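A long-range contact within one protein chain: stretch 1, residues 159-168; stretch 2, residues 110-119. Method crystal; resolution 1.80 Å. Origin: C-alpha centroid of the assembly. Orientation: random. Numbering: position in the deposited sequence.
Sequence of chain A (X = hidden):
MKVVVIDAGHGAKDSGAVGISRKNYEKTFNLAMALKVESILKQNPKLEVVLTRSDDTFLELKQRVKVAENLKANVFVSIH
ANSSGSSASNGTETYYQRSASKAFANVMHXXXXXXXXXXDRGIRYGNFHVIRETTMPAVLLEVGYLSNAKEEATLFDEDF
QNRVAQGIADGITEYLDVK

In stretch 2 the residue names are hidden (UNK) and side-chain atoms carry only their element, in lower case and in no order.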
# COMPACT_ATOMS: atom_id res chain seq x y z
N ASP A 159 -14.45 8.56 1.63
CA ASP A 159 -13.94 9.13 2.87
C ASP A 159 -12.93 8.19 3.52
O ASP A 159 -11.91 8.64 4.04
CB ASP A 159 -15.09 9.42 3.83
CG ASP A 159 -16.09 10.41 3.26
OD1 ASP A 159 -15.64 11.39 2.61
OD2 ASP A 159 -17.31 10.23 3.46
N PHE A 160 -13.22 6.90 3.48
CA PHE A 160 -12.32 5.89 4.05
C PHE A 160 -10.96 6.00 3.36
O PHE A 160 -9.93 6.10 4.02
CB PHE A 160 -12.89 4.49 3.82
CG PHE A 160 -11.92 3.38 4.14
CD1 PHE A 160 -11.76 2.93 5.45
CD2 PHE A 160 -11.16 2.79 3.13
CE1 PHE A 160 -10.85 1.91 5.75
CE2 PHE A 160 -10.25 1.77 3.43
CZ PHE A 160 -10.10 1.33 4.74
N GLN A 161 -10.98 6.00 2.03
CA GLN A 161 -9.75 6.08 1.25
C GLN A 161 -8.94 7.33 1.58
O GLN A 161 -7.73 7.26 1.77
CB GLN A 161 -10.06 6.05 -0.25
CG GLN A 161 -10.83 4.82 -0.68
CD GLN A 161 -10.92 4.67 -2.19
OE1 GLN A 161 -10.64 5.60 -2.93
NE2 GLN A 161 -11.32 3.48 -2.64
N ASN A 162 -9.61 8.47 1.66
CA ASN A 162 -8.91 9.72 1.97
C ASN A 162 -8.26 9.68 3.34
O ASN A 162 -7.13 10.15 3.51
CB ASN A 162 -9.88 10.90 1.88
CG ASN A 162 -10.30 11.19 0.46
OD1 ASN A 162 -9.48 11.17 -0.46
ND2 ASN A 162 -11.58 11.49 0.26
N ARG A 163 -8.97 9.13 4.31
CA ARG A 163 -8.46 9.03 5.67
C ARG A 163 -7.25 8.10 5.73
O ARG A 163 -6.24 8.41 6.36
CB ARG A 163 -9.57 8.50 6.58
CG ARG A 163 -9.20 8.43 8.03
CD ARG A 163 -10.06 7.41 8.74
NE ARG A 163 -11.45 7.44 8.27
CZ ARG A 163 -12.23 6.37 8.25
NH1 ARG A 163 -11.76 5.20 8.66
NH2 ARG A 163 -13.49 6.48 7.84
N VAL A 164 -7.37 6.96 5.07
CA VAL A 164 -6.31 5.96 5.04
C VAL A 164 -5.11 6.47 4.24
O VAL A 164 -3.97 6.24 4.63
CB VAL A 164 -6.82 4.64 4.43
CG1 VAL A 164 -5.67 3.65 4.27
CG2 VAL A 164 -7.89 4.05 5.34
N ALA A 165 -5.38 7.17 3.14
CA ALA A 165 -4.31 7.72 2.32
C ALA A 165 -3.49 8.69 3.16
O ALA A 165 -2.26 8.76 3.04
CB ALA A 165 -4.89 8.44 1.10
N GLN A 166 -4.16 9.45 4.02
CA GLN A 166 -3.45 10.40 4.86
C GLN A 166 -2.62 9.64 5.88
O GLN A 166 -1.50 10.04 6.20
CB GLN A 166 -4.43 11.32 5.60
CG GLN A 166 -3.73 12.37 6.46
CD GLN A 166 -2.90 13.35 5.64
OE1 GLN A 166 -3.42 14.06 4.78
NE2 GLN A 166 -1.60 13.39 5.90
N GLY A 167 -3.16 8.54 6.38
CA GLY A 167 -2.44 7.73 7.35
C GLY A 167 -1.18 7.15 6.73
O GLY A 167 -0.12 7.15 7.35
N ILE A 168 -1.30 6.66 5.50
CA ILE A 168 -0.16 6.09 4.80
C ILE A 168 0.87 7.18 4.55
O ILE A 168 2.08 6.98 4.72
CB ILE A 168 -0.61 5.45 3.46
CG1 ILE A 168 -1.52 4.25 3.76
CG2 ILE A 168 0.59 5.02 2.64
CD1 ILE A 168 -2.10 3.57 2.52
N UNK A 110 1.87 2.39 12.71
CA UNK A 110 1.46 3.32 13.76
C UNK A 110 0.43 4.34 13.26
O UNK A 110 -0.53 4.68 13.97
c UNK A 110 2.40 4.99 15.48
c UNK A 110 3.67 5.72 15.92
n UNK A 110 2.27 7.27 17.32
c UNK A 110 3.48 6.41 17.27
c UNK A 110 2.68 4.06 14.31
N UNK A 111 0.61 4.83 12.04
CA UNK A 111 -0.31 5.82 11.49
C UNK A 111 -1.33 5.25 10.52
O UNK A 111 -2.46 5.73 10.40
c UNK A 111 3.60 7.77 12.82
o UNK A 111 3.96 9.36 14.57
c UNK A 111 3.13 8.79 13.63
c UNK A 111 1.82 9.24 13.52
c UNK A 111 2.75 7.19 11.89
c UNK A 111 0.48 6.94 10.81
c UNK A 111 1.43 7.62 11.76
c UNK A 111 0.98 8.65 12.58
N UNK A 112 -0.91 4.20 9.82
CA UNK A 112 -1.75 3.54 8.83
C UNK A 112 -2.91 2.74 9.45
O UNK A 112 -4.07 2.94 9.09
c UNK A 112 -2.61 1.96 6.31
c UNK A 112 -1.59 1.60 7.18
c UNK A 112 -1.87 -0.70 6.51
c UNK A 112 -2.89 -0.33 5.64
c UNK A 112 -3.26 1.00 5.55
c UNK A 112 -1.22 0.26 7.27
c UNK A 112 -0.85 2.64 7.98
N UNK A 113 -2.58 1.85 10.39
CA UNK A 113 -3.59 1.01 11.02
C UNK A 113 -4.78 1.75 11.64
O UNK A 113 -5.93 1.44 11.34
c UNK A 113 -2.93 0.10 12.06
N UNK A 114 -4.52 2.73 12.52
CA UNK A 114 -5.63 3.46 13.14
C UNK A 114 -6.50 4.19 12.12
O UNK A 114 -7.70 4.37 12.33
c UNK A 114 -4.92 4.44 14.07
c UNK A 114 -3.66 3.71 14.43
c UNK A 114 -3.23 3.15 13.09
N UNK A 115 -5.90 4.59 11.00
CA UNK A 115 -6.63 5.29 9.96
C UNK A 115 -7.69 4.43 9.28
O UNK A 115 -8.73 4.95 8.87
c UNK A 115 -5.65 5.85 8.91
N UNK A 116 -7.45 3.13 9.14
CA UNK A 116 -8.45 2.27 8.51
C UNK A 116 -9.62 2.05 9.46
O UNK A 116 -10.76 1.88 9.02
o UNK A 116 -7.66 0.11 9.29
c UNK A 116 -7.88 0.89 8.11
c UNK A 116 -6.57 1.05 7.35
N UNK A 117 -9.33 2.05 10.75
CA UNK A 117 -10.37 1.84 11.74
C UNK A 117 -10.87 0.41 11.71
O UNK A 117 -11.85 0.07 12.37
N UNK A 118 -10.19 -0.44 10.94
CA UNK A 118 -10.57 -1.84 10.83
C UNK A 118 -9.79 -2.64 11.87
O UNK A 118 -8.93 -2.10 12.56
c UNK A 118 -10.35 -2.10 6.95
c UNK A 118 -10.84 -1.53 8.28
c UNK A 118 -12.37 -1.55 8.34
c UNK A 118 -10.26 -2.36 9.43
N UNK A 119 -10.09 -3.93 11.99
CA UNK A 119 -9.40 -4.75 12.96
C UNK A 119 -7.90 -4.75 12.69
O UNK A 119 -7.46 -5.03 11.58
o UNK A 119 -11.30 -6.21 13.29
c UNK A 119 -9.91 -6.20 12.95
c UNK A 119 -9.14 -7.04 13.96

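Position 110 carries four carbons in an unbranched row ending in a nitrogen, extended into solvent and out of reach of stretch 1; this is Lys110. At 111 one carbon leads to a six-carbon ring bearing a single oxygen, and that first carbon, CB, lies 3.5 Å from Gly167 O; the pattern is that of tyrosine. Tyr111 directs its CB toward the partner helix, but the end of its side chain leads away.

Position 112 has the same carbon and six-membered ring without the oxygen, and the ring lies beside Val164 and Ile168, an apolar setting that agrees with phenylalanine. In Phe112, CE2 is 3.8 Å from Val164 CG1, which sits at the ring edge, and CD2 is 3.6 Å from Ile168 CG1. A lone carbon at 113, out of reach of stretch 1, identifies Ala113. The three carbons of 114 close a ring onto the backbone nitrogen and make no contact with stretch 1, so this is Pro114; its nitrogen makes no bond to the preceding turn, and the helix kinks here.

Position 115 again has one carbon, pointing toward stretch 1 and 4.0 Å from Gly167 CA. It is alanine, and Ala115 buries more area against the other stretch than any other residue. At 116, CB carries one oxygen and one carbon, and this branch carbon lies 3.8 Å from Val164 CG2; the residue is threonine. In Thr116, OG1 donates to Ala113 O (3.0 Å) and accepts from the backbone N of residue 118 (3.1 Å), tying the helix end to the chain that follows.

Position 117 has no side-chain atoms and a positive phi of 70°, a conformation that favours glycine; Gly117 is the first residue to leave the helix. The four carbons of 118 fork at the second, and a terminal carbon lies 4.1 Å from Phe160 CZ; this is Leu118. At 119 a carbon bearing one oxygen and one carbon, out of reach of stretch 1, gives Thr119.

The two helices run nearly antiparallel, at 169°, with axes approaching to 7.6 Å. Such close packing relies on small residues: Gly167 CA lies 4.5 Å from Phe112 CA, and an ideal CB on Gly167 would fall 2.6 Å from Ala115 CB and 2.8 Å from Tyr111 O. Apolar contacts of Phe112 with Val164 and Ile168 line one side of this point. Towards the C-terminal end of helix 110-116, Arg163 NH1 donates a hydrogen bond to Ala115 O (3.0 Å, 158°), although the position of that oxygen is less certain, and the edge of the Phe160 ring meets Thr116 O, with CE1 at 3.3 Å.

Stretch 2 110-119: KYFAPATGLT
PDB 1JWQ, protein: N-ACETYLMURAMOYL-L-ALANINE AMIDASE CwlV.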